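Local coordinates for protein Xyn30D (Paenibacillus barcinonensis, PDB 4QB6) that probably acts as a xylan-degrading endo-1,4-beta-xylanase, represented here by its calcium-binding carbohydrate-binding module, which holds a glucuronic acid-bearing xylan fragment, at residues A[46-50]-A[51-55]. Numbering follows the deposited sequence.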
ATOM      1  N   THR A  46       7.458   1.790   8.242  1.00 15.04           N
ATOM      2  CA  THR A  46       7.103   2.735   7.228  1.00 12.49           C
ATOM      3  C   THR A  46       7.312   4.175   7.694  1.00 12.21           C
ATOM      4  O   THR A  46       7.338   4.479   8.911  1.00 13.90           O
ATOM      5  CB  THR A  46       5.617   2.580   6.820  1.00 11.66           C
ATOM      6  OG1 THR A  46       4.795   2.744   7.984  1.00 11.52           O
ATOM      7  CG2 THR A  46       5.351   1.244   6.178  1.00 12.40           C
ATOM      8  N   THR A  47       7.444   5.034   6.711  1.00 11.20           N
ATOM      9  CA  THR A  47       7.422   6.483   6.932  1.00 12.06           C
ATOM     10  C   THR A  47       6.109   7.002   6.363  1.00 10.83           C
ATOM     11  O   THR A  47       5.761   6.697   5.200  1.00 10.35           O
ATOM     12  CB  THR A  47       8.608   7.132   6.218  1.00 13.62           C
ATOM     13  OG1 THR A  47       9.818   6.584   6.763  1.00 15.83           O
ATOM     14  CG2 THR A  47       8.582   8.639   6.373  1.00 14.95           C
ATOM     15  N   LEU A  48       5.390   7.764   7.147  1.00 10.02           N
ATOM     16  CA  LEU A  48       4.084   8.299   6.780  1.00  9.95           C
ATOM     17  C   LEU A  48       4.164   9.771   6.515  1.00 10.34           C
ATOM     18  O   LEU A  48       4.875  10.492   7.263  1.00 12.81           O
ATOM     19  CB  LEU A  48       3.084   8.043   7.906  1.00 10.52           C
ATOM     20  CG  LEU A  48       2.951   6.581   8.330  1.00 10.74           C
ATOM     21  CD1 LEU A  48       1.889   6.411   9.394  1.00 11.90           C
ATOM     22  CD2 LEU A  48       2.600   5.710   7.111  1.00 11.07           C
ATOM     23  N   THR A  49       3.467  10.243   5.502  1.00 10.21           N
ATOM     24  CA  THR A  49       3.375  11.675   5.182  1.00 10.69           C
ATOM     25  C   THR A  49       1.914  12.036   5.116  1.00  9.92           C
ATOM     26  O   THR A  49       1.168  11.499   4.300  1.00  9.43           O
ATOM     27  CB  THR A  49       4.046  11.979   3.840  1.00 11.96           C
ATOM     28  OG1 THR A  49       5.411  11.545   3.893  1.00 14.47           O
ATOM     29  CG2 THR A  49       4.033  13.480   3.548  1.00 13.22           C
ATOM     30  N   ASP A  50       1.466  12.930   5.997  1.00  9.92           N
ATOM     31  CA  ASP A  50       0.055  13.307   6.058  1.00 10.23           C
ATOM     32  C   ASP A  50      -0.856  12.065   6.082  1.00  9.00           C
ATOM     33  O   ASP A  50      -1.867  12.001   5.380  1.00  9.32           O
ATOM     34  CB  ASP A  50      -0.333  14.257   4.914  1.00 11.64           C
ATOM     35  CG  ASP A  50       0.249  15.651   5.097  1.00 14.70           C
ATOM     36  OD1 ASP A  50       0.059  16.253   6.177  1.00 18.69           O
ATOM     37  OD2 ASP A  50       0.833  16.156   4.126  1.00 19.90           O
ATOM     38  N   ALA A  51      -0.496  11.146   6.958  1.00  9.02           N
ATOM     39  CA  ALA A  51      -1.206   9.860   7.111  1.00  9.01           C
ATOM     40  C   ALA A  51      -0.953   9.412   8.520  1.00 10.01           C
ATOM     41  O   ALA A  51       0.130   9.704   9.058  1.00 12.50           O
ATOM     42  CB  ALA A  51      -0.702   8.830   6.116  1.00  8.76           C
ATOM     43  N   VAL A  52      -1.901   8.712   9.116  1.00  9.84           N
ATOM     44  CA  VAL A  52      -1.840   8.346  10.518  1.00 10.78           C
ATOM     45  C   VAL A  52      -2.246   6.902  10.730  1.00 10.78           C
ATOM     46  O   VAL A  52      -3.019   6.337   9.959  1.00 10.78           O
ATOM     47  CB  VAL A  52      -2.731   9.265  11.382  1.00 11.60           C
ATOM     48  CG1 VAL A  52      -2.228  10.712  11.341  1.00 13.04           C
ATOM     49  CG2 VAL A  52      -4.182   9.200  10.973  1.00 11.84           C
ATOM     50  N   VAL A  53      -1.726   6.286  11.773  1.00 11.20           N
ATOM     51  CA  VAL A  53      -2.120   4.959  12.173  1.00 11.54           C
ATOM     52  C   VAL A  53      -3.418   5.020  12.963  1.00 12.48           C
ATOM     53  O   VAL A  53      -3.559   5.862  13.873  1.00 14.93           O
ATOM     54  CB  VAL A  53      -1.016   4.292  13.024  1.00 12.59           C
ATOM     55  CG1 VAL A  53      -1.453   2.909  13.489  1.00 13.18           C
ATOM     56  CG2 VAL A  53       0.257   4.183  12.216  1.00 12.69           C
ATOM     57  N   GLU A  54      -4.348   4.124  12.647  0.50 11.88           N
ATOM     58  CA  GLU A  54      -5.598   4.045  13.365  0.50 11.87           C
ATOM     59  C   GLU A  54      -6.038   2.628  13.559  0.50 12.03           C
ATOM     60  O   GLU A  54      -5.456   1.666  13.020  0.50 11.26           O
ATOM     61  CB  GLU A  54      -6.681   4.851  12.654  0.50 12.08           C
ATOM     62  CG  GLU A  54      -6.373   6.352  12.694  0.50 12.61           C
ATOM     63  CD  GLU A  54      -7.396   7.210  12.001  0.50 13.86           C
ATOM     64  OE1 GLU A  54      -8.039   6.673  11.067  0.50 13.76           O
ATOM     65  OE2 GLU A  54      -7.497   8.428  12.376  0.50 15.21           O
ATOM     66  N   THR A  55      -7.073   2.516  14.388  1.00 12.07           N
ATOM     67  CA  THR A  55      -7.597   1.211  14.788  1.00 13.15           C
ATOM     68  C   THR A  55      -9.120   1.239  14.878  1.00 13.55           C
ATOM     69  O   THR A  55      -9.724   0.312  15.423  1.00 15.28           O
ATOM     70  CB  THR A  55      -7.029   0.783  16.142  1.00 14.35           C
ATOM     71  OG1 THR A  55      -7.385   1.771  17.125  1.00 16.23           O
ATOM     72  CG2 THR A  55      -5.519   0.599  16.092  1.00 15.76           C
TER
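Leu48 reaches across a sharp bend in the chain to meet Ala51 and Val53. Leu48 CD1 touches Val53 CG2 at 3.9 Å, and the two side chains cross at about a right angle. Leu48 CG lies beside its own backbone N (chi1 -55°), and with the extended chi2 (-177°) this carries CD1 to Val53. Nearer the turn, Leu48 CB and Ala51 CB are 4.3 Å apart. Val66 of strand 65-68 touches both Leu48 and Ala51, and Ile76 adds to the packing on Leu48.

The Leu48 side chain also packs on a backbone carbonyl. Its CB rests 3.6 Å from Ala51 O, and its CD1 3.7 Å from the same Ala51 O. No hydrogen bond joins 46-50 to 51-55. Asp50 makes the bend with positive phi and psi, and the strand directions before and after it differ by 120°.

Polar ties run outward instead. Backbone hydrogen bonds tie Thr47 and Thr49 to strand 72-83, and Val52 and Glu54 to strand 65-68. Asp50 O accepts a hydrogen bond from Ser74 OG. Glu54 binds glucuronate in another structure of this protein.

In this beta-sheet carbohydrate-binding module the bend leads from an edge strand of the five-stranded sheet into a two-stranded one. Each arm thus takes its hydrogen bonds from its own sheet, while Leu48 packs the inside of the bend by van der Waals contact, mostly apolar.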